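Local coordinates for lovastatin nonaketide synthase, polyketide synthase component (Aspergillus terreus, PDB 7CPX), which builds the dihydromonacolin L backbone of lovastatin from malonyl-CoA, working with LovC and adding a methyl group from S-adenosylmethionine, at residues V12-G17 with T111-R116; A79-F84 with P926-D931; T105-V110 with Y166-H171; A203-A208 with V251-L256. The protein carries 2 engineered substitutions. One frame throughout, in Å; residues are numbered along the deposited sequence.

Contact 1. Residues V12-G17 with T111-R116; sequences VVVGSG and TNAGMR
Asn112 and Ala113, on the last turn of helix 97-113, meet strand 11-19 in two different ways. The amide of Asn112 reaches across to the strand backbone. Its CG stands anti to the carbonyl carbon, beside the backbone N (chi1 -62°), and ND2 donates a hydrogen bond to Ser16 O. Asn112 ND2 and Ser16 O are modelled 2.4 Å apart, a length that is doubtful at this resolution. An asparagine suits this place because its short carboxamide can donate to a main-chain carbonyl of the strand. Ser16 OG itself turns to Glu267. Next to this polar link, Val14 CG2, lying between its own backbone N and carbonyl carbon, packs 3.5 Å from Ala113 CB, a methyl-to-methyl contact. The arrangement belongs to the thiolase fold of the ketosynthase, in which this helix covers a large central mixed sheet. Between Val14 and Ser16, Gly15 presents only backbone, and its CA comes to 4.0 Å from the CA of Ala113; a CB here would point at the helix and run into Ala113 N, so glycine permits the close approach. Ala113 CA also makes a CA-H...O contact of 3.5 Å with Val14 O. That carbonyl and Asn112 O both accept hydrogen bonds from Lys923 NZ, a charged group bridging strand and helix. Just beyond, Gly114 ends the helix with positive phi in a Schellman motif, a conformation suited to glycine.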
# COMPACT_ATOMS: atom_id res chain seq x y z
N VAL A 12 -47.21 28.25 12.28
CA VAL A 12 -47.13 29.10 11.10
C VAL A 12 -45.68 29.20 10.64
O VAL A 12 -44.78 29.46 11.44
CB VAL A 12 -47.71 30.50 11.40
CG1 VAL A 12 -46.75 31.33 12.20
CG2 VAL A 12 -48.08 31.20 10.12
N VAL A 13 -45.47 28.98 9.34
CA VAL A 13 -44.19 29.25 8.70
C VAL A 13 -44.13 30.74 8.38
O VAL A 13 -44.85 31.22 7.50
CB VAL A 13 -44.00 28.41 7.43
CG1 VAL A 13 -42.64 28.71 6.82
CG2 VAL A 13 -44.13 26.94 7.73
N VAL A 14 -43.28 31.46 9.11
CA VAL A 14 -43.12 32.90 8.90
C VAL A 14 -41.97 33.23 7.97
O VAL A 14 -41.96 34.32 7.37
CB VAL A 14 -42.91 33.62 10.24
CG1 VAL A 14 -44.11 33.43 11.14
CG2 VAL A 14 -41.66 33.10 10.94
N GLY A 15 -41.00 32.34 7.83
CA GLY A 15 -39.86 32.59 6.97
C GLY A 15 -39.11 31.31 6.70
O GLY A 15 -39.26 30.32 7.42
N SER A 16 -38.29 31.35 5.65
CA SER A 16 -37.55 30.17 5.25
C SER A 16 -36.23 30.57 4.62
O SER A 16 -36.10 31.65 4.04
CB SER A 16 -38.36 29.30 4.28
OG SER A 16 -38.73 30.04 3.13
N GLY A 17 -35.26 29.68 4.74
CA GLY A 17 -33.98 29.84 4.07
C GLY A 17 -33.60 28.54 3.40
O GLY A 17 -33.62 27.48 4.02
N THR A 111 -33.87 36.03 8.81
CA THR A 111 -33.90 37.30 8.09
C THR A 111 -35.21 37.46 7.32
O THR A 111 -35.87 38.50 7.39
CB THR A 111 -32.70 37.38 7.15
OG1 THR A 111 -31.50 37.55 7.91
CG2 THR A 111 -32.85 38.53 6.18
N ASN A 112 -35.60 36.42 6.58
CA ASN A 112 -36.81 36.50 5.77
C ASN A 112 -38.05 36.64 6.64
O ASN A 112 -38.99 37.37 6.29
CB ASN A 112 -36.92 35.26 4.88
CG ASN A 112 -35.77 35.16 3.89
OD1 ASN A 112 -35.15 36.16 3.54
ND2 ASN A 112 -35.49 33.94 3.45
N ALA A 113 -38.08 35.95 7.78
CA ALA A 113 -39.19 36.08 8.71
C ALA A 113 -39.30 37.49 9.27
O ALA A 113 -40.36 37.86 9.78
CB ALA A 113 -39.04 35.07 9.85
N GLY A 114 -38.22 38.27 9.19
CA GLY A 114 -38.25 39.63 9.68
C GLY A 114 -37.87 39.72 11.14
O GLY A 114 -38.56 40.36 11.93
N MET A 115 -36.77 39.07 11.52
CA MET A 115 -36.33 39.00 12.90
C MET A 115 -34.87 39.39 13.02
O MET A 115 -34.04 38.99 12.20
CB MET A 115 -36.53 37.60 13.46
CG MET A 115 -37.97 37.19 13.60
SD MET A 115 -38.14 35.48 14.11
CE MET A 115 -39.88 35.42 14.48
N ARG A 116 -34.56 40.18 14.04
CA ARG A 116 -33.18 40.51 14.35
C ARG A 116 -32.58 39.43 15.23
O ARG A 116 -33.22 38.93 16.16
CB ARG A 116 -33.10 41.86 15.06
CG ARG A 116 -33.88 42.98 14.38
CD ARG A 116 -33.49 44.33 14.95
NE ARG A 116 -33.69 44.40 16.40
CZ ARG A 116 -34.79 44.83 16.99
NH1 ARG A 116 -35.83 45.26 16.29
NH2 ARG A 116 -34.86 44.83 18.32

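Contact 2. Residues A79-F84 with P926-D931; sequences AFDAAF and PAYPWD
Phe84, Tyr928 and Trp930 form an aromatic cluster built from edges and faces. Trp930 CZ3 stands over the centre of one Phe84 face in a T-shaped stack, the ring centroids 4.8 Å apart and the planes at 76°. Phe84 in turn offers its own edge to Tyr928: CE2 lies over that ring, offset toward the rim, in a second edge-to-face pair with planes 59° apart. The opposite Tyr928 face carries Pro929 CD, and in the plane at its edge sits Asp81 OD2, 3.6 Å from Tyr928 CE2. Tyr928 CD2 lies over a face of Trp930, also toward the rim. The polar tips are engaged beyond the cluster, Trp930 NE1 with Glu108 and Tyr928 OH with Lys480 N.

With CG anti to the backbone N (chi1 -159°), Asp81 extends its carboxylate to the other chain segment. Asp81 OD2 accepts from Asp931 N at 2.8 Å, the donor approaching from above the carboxylate plane. Asp81 OD1 accepts from Phe84 N at 2.9 Å, an Asx motif that steadies the turn carrying the phenylalanine. The Tyr-Pro-Trp sequence is consistent with the linker that, in related megasynthases, runs from the acyltransferase back to the ketosynthase.

Each oxygen of the buried Asp81 carboxylate is thus gripped by a neutral backbone N-H. Asp81 OD1 is 5.1 Å from Asp931 OD2, a like charge whose repulsion is probably eased by the salt bridge from Arg483 to Asp931 OD1.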
# COMPACT_ATOMS: atom_id res chain seq x y z
N ALA A 79 -17.03 26.93 0.92
CA ALA A 79 -17.06 28.38 1.01
C ALA A 79 -18.11 28.78 2.04
O ALA A 79 -19.31 28.72 1.77
CB ALA A 79 -17.37 28.99 -0.35
N PHE A 80 -17.65 29.18 3.22
CA PHE A 80 -18.53 29.45 4.35
C PHE A 80 -18.03 30.68 5.09
O PHE A 80 -16.83 30.89 5.24
CB PHE A 80 -18.57 28.24 5.29
CG PHE A 80 -19.24 28.51 6.60
CD1 PHE A 80 -20.59 28.78 6.67
CD2 PHE A 80 -18.51 28.46 7.78
CE1 PHE A 80 -21.20 29.01 7.89
CE2 PHE A 80 -19.11 28.69 8.99
CZ PHE A 80 -20.46 28.96 9.05
N ASP A 81 -18.98 31.51 5.54
CA ASP A 81 -18.64 32.74 6.26
C ASP A 81 -18.41 32.42 7.73
O ASP A 81 -19.22 32.71 8.61
CB ASP A 81 -19.74 33.78 6.07
CG ASP A 81 -19.26 35.19 6.32
OD1 ASP A 81 -18.36 35.36 7.17
OD2 ASP A 81 -19.78 36.12 5.67
N ALA A 82 -17.27 31.78 7.98
CA ALA A 82 -16.92 31.41 9.35
C ALA A 82 -16.79 32.63 10.24
O ALA A 82 -17.20 32.60 11.41
CB ALA A 82 -15.61 30.61 9.35
N ALA A 83 -16.23 33.72 9.71
CA ALA A 83 -16.12 34.95 10.49
C ALA A 83 -17.50 35.45 10.91
O ALA A 83 -17.65 35.99 12.01
CB ALA A 83 -15.39 36.02 9.68
N PHE A 84 -18.50 35.27 10.06
CA PHE A 84 -19.85 35.72 10.39
C PHE A 84 -20.37 35.01 11.63
O PHE A 84 -20.98 35.63 12.51
CB PHE A 84 -20.79 35.49 9.21
CG PHE A 84 -22.21 35.88 9.47
CD1 PHE A 84 -23.07 35.02 10.13
CD2 PHE A 84 -22.70 37.10 9.05
CE1 PHE A 84 -24.38 35.37 10.37
CE2 PHE A 84 -24.01 37.46 9.28
CZ PHE A 84 -24.85 36.59 9.95
N PRO A 926 -32.67 41.07 -0.39
CA PRO A 926 -31.62 40.11 -0.74
C PRO A 926 -31.09 39.39 0.48
O PRO A 926 -30.98 39.96 1.57
CB PRO A 926 -30.54 40.99 -1.39
CG PRO A 926 -30.76 42.34 -0.81
CD PRO A 926 -32.24 42.46 -0.62
N ALA A 927 -30.76 38.11 0.30
CA ALA A 927 -30.18 37.34 1.38
C ALA A 927 -28.79 37.86 1.72
O ALA A 927 -28.17 38.59 0.94
CB ALA A 927 -30.11 35.86 1.00
N TYR A 928 -28.32 37.49 2.90
CA TYR A 928 -27.03 37.98 3.35
C TYR A 928 -25.93 37.49 2.40
O TYR A 928 -25.88 36.30 2.09
CB TYR A 928 -26.74 37.50 4.77
CG TYR A 928 -25.42 37.99 5.32
CD1 TYR A 928 -25.33 39.20 5.99
CD2 TYR A 928 -24.26 37.25 5.15
CE1 TYR A 928 -24.12 39.65 6.49
CE2 TYR A 928 -23.05 37.69 5.65
CZ TYR A 928 -22.99 38.89 6.31
OH TYR A 928 -21.78 39.33 6.80
N PRO A 929 -25.05 38.38 1.93
CA PRO A 929 -23.98 37.95 1.02
C PRO A 929 -22.85 37.26 1.77
O PRO A 929 -21.86 37.89 2.14
CB PRO A 929 -23.52 39.26 0.39
CG PRO A 929 -23.77 40.27 1.44
CD PRO A 929 -25.02 39.83 2.15
N TRP A 930 -23.00 35.96 1.99
CA TRP A 930 -22.01 35.21 2.75
C TRP A 930 -20.64 35.35 2.10
O TRP A 930 -20.51 35.32 0.87
CB TRP A 930 -22.41 33.75 2.85
CG TRP A 930 -23.81 33.58 3.35
CD1 TRP A 930 -24.92 33.31 2.60
CD2 TRP A 930 -24.26 33.71 4.70
NE1 TRP A 930 -26.02 33.24 3.41
CE2 TRP A 930 -25.65 33.49 4.70
CE3 TRP A 930 -23.61 33.98 5.91
CZ2 TRP A 930 -26.40 33.53 5.87
CZ3 TRP A 930 -24.37 34.02 7.06
CH2 TRP A 930 -25.75 33.79 7.03
N ASP A 931 -19.61 35.52 2.94
CA ASP A 931 -18.29 35.88 2.44
C ASP A 931 -17.81 34.90 1.37
O ASP A 931 -17.42 35.30 0.27
CB ASP A 931 -17.30 35.94 3.61
CG ASP A 931 -15.92 36.39 3.18
OD1 ASP A 931 -15.79 37.54 2.72
OD2 ASP A 931 -14.97 35.59 3.31

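Contact 3. Residues T105-V110 with Y166-H171; sequences TVYEAV and YFFDWH
Val106 meets Phe168 and Trp170 through a single methyl, the first of several aliphatic-aromatic contacts that hold helix 97-113 against residues 166-171. With CG1 of Val106 anti to the backbone N (chi1 168°), that methyl comes to 3.5 Å from Phe168 CE2 and 3.6 Å from Trp170 CH2, the valine and indole reaching toward each other tip to tip. One turn on, Val110 CG2 lies at the edge of the indole, 4.1 Å from Trp170 CZ2. Valine suits the place because its short apolar branches let broad rings come close to the helix.

Contacts between rings form the second group. Phe168 crosses Tyr107 at about a right angle, and its CE1 lies in the plane of the tyrosine ring at the edge, 3.8 Å from Tyr107 CD1. Within residues 166-171 the rings pile up: Phe167 CD2 stands over the centre of one Phe168 face, while Trp170 CH2 lies over the opposite face toward its rim. Tyr107 CB sits at the Phe168 edge.

The side-chain contacts across the two segments are apolar. Beyond them, Tyr166, Asp169 and His171 pack on Gly279 of the second subunit, so the end of helix 159-168 and the loop after it serve both the interior and the dimer interface. Helix 97-113 also packs on strand 247-255, Ala109 on Val252; such layering of helices on a central sheet is characteristic of the thiolase-fold ketosynthase.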
# COMPACT_ATOMS: atom_id res chain seq x y z
N THR A 105 -28.66 28.82 6.26
CA THR A 105 -30.08 28.78 5.93
C THR A 105 -30.94 29.23 7.10
O THR A 105 -31.98 29.85 6.89
CB THR A 105 -30.48 27.37 5.51
OG1 THR A 105 -30.05 26.42 6.50
CG2 THR A 105 -29.87 27.02 4.18
N VAL A 106 -30.53 28.92 8.33
CA VAL A 106 -31.29 29.37 9.49
C VAL A 106 -31.21 30.89 9.61
O VAL A 106 -32.20 31.55 9.91
CB VAL A 106 -30.80 28.67 10.76
CG1 VAL A 106 -31.38 29.36 11.99
CG2 VAL A 106 -31.22 27.22 10.75
N TYR A 107 -30.03 31.46 9.37
CA TYR A 107 -29.93 32.91 9.38
C TYR A 107 -30.78 33.51 8.26
O TYR A 107 -31.43 34.54 8.45
CB TYR A 107 -28.48 33.37 9.24
CG TYR A 107 -28.34 34.87 9.35
CD1 TYR A 107 -28.31 35.50 10.58
CD2 TYR A 107 -28.27 35.66 8.21
CE1 TYR A 107 -28.20 36.87 10.68
CE2 TYR A 107 -28.15 37.03 8.30
CZ TYR A 107 -28.12 37.63 9.54
OH TYR A 107 -28.00 39.00 9.64
N GLU A 108 -30.77 32.88 7.08
CA GLU A 108 -31.60 33.37 5.99
C GLU A 108 -33.08 33.31 6.34
O GLU A 108 -33.84 34.23 6.02
CB GLU A 108 -31.33 32.55 4.72
CG GLU A 108 -29.97 32.80 4.11
CD GLU A 108 -29.67 31.86 2.95
OE1 GLU A 108 -30.57 31.08 2.58
OE2 GLU A 108 -28.55 31.91 2.41
N ALA A 109 -33.51 32.24 7.00
CA ALA A 109 -34.91 32.10 7.39
C ALA A 109 -35.28 33.13 8.44
O ALA A 109 -36.37 33.71 8.39
CB ALA A 109 -35.18 30.69 7.90
N VAL A 110 -34.40 33.36 9.41
CA VAL A 110 -34.65 34.39 10.42
C VAL A 110 -34.76 35.75 9.75
O VAL A 110 -35.64 36.55 10.08
CB VAL A 110 -33.54 34.36 11.49
CG1 VAL A 110 -33.67 35.53 12.44
CG2 VAL A 110 -33.59 33.06 12.26
N TYR A 166 -26.35 27.60 19.38
CA TYR A 166 -25.16 28.18 19.98
C TYR A 166 -24.84 29.53 19.36
O TYR A 166 -24.50 30.48 20.07
CB TYR A 166 -23.98 27.22 19.82
CG TYR A 166 -22.63 27.85 20.10
CD1 TYR A 166 -22.14 27.95 21.39
CD2 TYR A 166 -21.85 28.34 19.07
CE1 TYR A 166 -20.92 28.52 21.65
CE2 TYR A 166 -20.62 28.92 19.32
CZ TYR A 166 -20.16 29.01 20.61
OH TYR A 166 -18.93 29.58 20.86
N PHE A 167 -24.95 29.63 18.03
CA PHE A 167 -24.63 30.90 17.38
C PHE A 167 -25.69 31.95 17.67
O PHE A 167 -25.37 33.10 17.97
CB PHE A 167 -24.49 30.70 15.87
CG PHE A 167 -24.56 31.98 15.09
CD1 PHE A 167 -23.55 32.92 15.18
CD2 PHE A 167 -25.66 32.25 14.29
CE1 PHE A 167 -23.63 34.10 14.47
CE2 PHE A 167 -25.74 33.43 13.58
CZ PHE A 167 -24.72 34.36 13.67
N PHE A 168 -26.96 31.57 17.60
CA PHE A 168 -28.06 32.50 17.82
C PHE A 168 -28.39 32.68 19.30
O PHE A 168 -29.35 33.39 19.62
CB PHE A 168 -29.31 32.04 17.07
CG PHE A 168 -29.13 32.00 15.58
CD1 PHE A 168 -29.31 33.14 14.82
CD2 PHE A 168 -28.80 30.83 14.93
CE1 PHE A 168 -29.16 33.12 13.45
CE2 PHE A 168 -28.64 30.79 13.56
CZ PHE A 168 -28.82 31.94 12.82
N ASP A 169 -27.63 32.05 20.20
CA ASP A 169 -27.85 32.20 21.63
C ASP A 169 -29.26 31.77 22.02
O ASP A 169 -29.92 32.39 22.86
CB ASP A 169 -27.58 33.63 22.08
CG ASP A 169 -27.54 33.79 23.59
OD1 ASP A 169 -27.82 32.80 24.30
OD2 ASP A 169 -27.24 34.90 24.06
N TRP A 170 -29.74 30.70 21.39
CA TRP A 170 -31.06 30.16 21.68
C TRP A 170 -30.98 29.15 22.81
O TRP A 170 -29.97 28.47 23.00
CB TRP A 170 -31.65 29.51 20.44
CG TRP A 170 -31.96 30.47 19.34
CD1 TRP A 170 -32.07 31.83 19.46
CD2 TRP A 170 -32.18 30.17 17.96
NE1 TRP A 170 -32.36 32.38 18.24
CE2 TRP A 170 -32.43 31.38 17.30
CE3 TRP A 170 -32.20 28.98 17.23
CZ2 TRP A 170 -32.69 31.45 15.94
CZ3 TRP A 170 -32.45 29.05 15.88
CH2 TRP A 170 -32.69 30.27 15.25
N HIS A 171 -32.07 29.06 23.58
CA HIS A 171 -32.13 28.18 24.73
C HIS A 171 -33.20 27.11 24.62
O HIS A 171 -33.37 26.32 25.55
CB HIS A 171 -32.38 29.01 26.01
CG HIS A 171 -31.29 29.99 26.30
ND1 HIS A 171 -29.98 29.80 25.90
CD2 HIS A 171 -31.31 31.17 26.96
CE1 HIS A 171 -29.25 30.82 26.30
NE2 HIS A 171 -30.03 31.67 26.94

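Contact 4. Residues A203-A208 with V251-L256; sequences AIAAGA and VVLKTL
Ile204 and Val252 meet on one face of the sheet through side-chain ends set by their torsions. Ile204 carries CG1 anti to its carbonyl carbon (chi1 -65°), and the next torsion swings CD1 across to Val252 CG2 at 3.5 Å. On the other face Leu253, extended about its second torsion (chi2 177°), lays CD1 3.5 Å from Ala205 CB. The leucine thus reaches diagonally past its direct partner Ala203 to a second alanine, whose single methyl accommodates it.

The backbones form an antiparallel pair. Ala203 with Leu253 and Ala205 with Val251 are hydrogen-bonded pairs, and Ile204 with Val252 between them is a non-hydrogen-bonded pair with CA atoms 4.7 Å apart. Four bonds tie the two strands: Ala203 N to Leu253 O at 2.9 Å, Leu253 N to Ala203 O at 2.8 Å, and a reciprocal set joining Ala205 and Val251. The nearly straight one runs from Ala205 N to Val251 O, at 172°. Between the pairs, Ile204 CA adds a CA-H...O contact to Val251 O. Beta-branched Val251, Val252 and Ile204 suit extended strands.

The pair lies inside the mixed sheet of the ketosynthase, with strand 126-131 beyond 203-209 and strand 11-19 beyond 247-255. Ala203, Ala205 and Leu253 pack against helix 183-196, which follows the predicted catalytic Cys181. Ile204 and Val252 face helix 97-113 instead, touching Val106 and Ala109, so that the two strands are sandwiched between helices.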
# COMPACT_ATOMS: atom_id res chain seq x y z
N ALA A 203 -39.42 28.31 16.70
CA ALA A 203 -38.77 27.02 16.53
C ALA A 203 -38.29 26.89 15.10
O ALA A 203 -39.08 26.98 14.16
CB ALA A 203 -39.72 25.87 16.88
N ILE A 204 -36.99 26.67 14.93
CA ILE A 204 -36.44 26.36 13.62
C ILE A 204 -36.68 24.88 13.35
O ILE A 204 -36.31 24.03 14.16
CB ILE A 204 -34.95 26.70 13.54
CG1 ILE A 204 -34.73 28.21 13.67
CG2 ILE A 204 -34.37 26.19 12.24
CD1 ILE A 204 -35.44 29.04 12.63
N ALA A 205 -37.33 24.58 12.23
CA ALA A 205 -37.42 23.23 11.70
C ALA A 205 -36.53 23.20 10.47
O ALA A 205 -36.86 23.81 9.45
CB ALA A 205 -38.86 22.85 11.37
N ALA A 206 -35.40 22.53 10.58
CA ALA A 206 -34.41 22.52 9.52
C ALA A 206 -34.16 21.09 9.06
O ALA A 206 -34.54 20.12 9.71
CB ALA A 206 -33.10 23.17 9.99
N GLY A 207 -33.52 20.99 7.90
CA GLY A 207 -33.12 19.71 7.37
C GLY A 207 -31.90 19.89 6.50
O GLY A 207 -31.71 20.94 5.89
N ALA A 208 -31.07 18.86 6.45
CA ALA A 208 -29.82 18.94 5.70
C ALA A 208 -29.46 17.58 5.14
O ALA A 208 -29.29 16.62 5.90
CB ALA A 208 -28.69 19.47 6.60
N VAL A 251 -36.86 26.46 8.29
CA VAL A 251 -38.19 27.03 8.32
C VAL A 251 -38.46 27.54 9.73
O VAL A 251 -38.40 26.77 10.69
CB VAL A 251 -39.25 25.99 7.91
CG1 VAL A 251 -40.61 26.35 8.47
CG2 VAL A 251 -39.31 25.88 6.40
N VAL A 252 -38.74 28.83 9.85
CA VAL A 252 -39.08 29.42 11.14
C VAL A 252 -40.55 29.16 11.41
O VAL A 252 -41.42 29.58 10.63
CB VAL A 252 -38.76 30.92 11.16
CG1 VAL A 252 -38.95 31.48 12.56
CG2 VAL A 252 -37.34 31.17 10.67
N LEU A 253 -40.84 28.48 12.50
CA LEU A 253 -42.19 28.08 12.87
C LEU A 253 -42.58 28.78 14.16
O LEU A 253 -41.77 28.92 15.08
CB LEU A 253 -42.27 26.57 13.06
CG LEU A 253 -41.95 25.71 11.84
CD1 LEU A 253 -42.00 24.24 12.20
CD2 LEU A 253 -42.93 26.01 10.74
N LYS A 254 -43.83 29.22 14.22
CA LYS A 254 -44.37 29.87 15.41
C LYS A 254 -45.85 29.56 15.49
O LYS A 254 -46.49 29.19 14.50
CB LYS A 254 -44.14 31.38 15.38
CG LYS A 254 -42.71 31.78 15.09
CD LYS A 254 -42.54 33.29 15.05
CE LYS A 254 -42.79 33.92 16.41
NZ LYS A 254 -42.42 35.37 16.44
N THR A 255 -46.40 29.71 16.69
CA THR A 255 -47.84 29.63 16.84
C THR A 255 -48.47 30.84 16.15
O THR A 255 -47.96 31.96 16.25
CB THR A 255 -48.24 29.58 18.31
OG1 THR A 255 -48.19 30.90 18.87
CG2 THR A 255 -47.31 28.67 19.10
N LEU A 256 -49.57 30.60 15.44
CA LEU A 256 -50.17 31.66 14.65
C LEU A 256 -50.37 32.92 15.48
O LEU A 256 -50.05 34.03 15.04
CB LEU A 256 -51.50 31.18 14.06
CG LEU A 256 -52.23 32.15 13.13
CD1 LEU A 256 -51.33 32.61 12.00
CD2 LEU A 256 -53.48 31.50 12.58

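In the fold
From the N terminus, strand 11-19 comes first, and contact 1 closes its loop when helix 97-113 ends against it. Residues 79-84 open contact 2 before that closure, and it closes only at 926-931, so contacts 1 and 2 cross. Contact 3 starts at 105-110 on the same helix and closes at 166-171, crossing contact 1 as well. Contact 4 follows both in series, and the long span of contact 2 encloses contacts 3 and 4. Contacts 1 and 4 share the central sheet through strands 11-19 and 247-255, and contact 3 packs on both. Contact 2 joins the returning linker to the ketosynthase, touching contact 3 at helix 97-113.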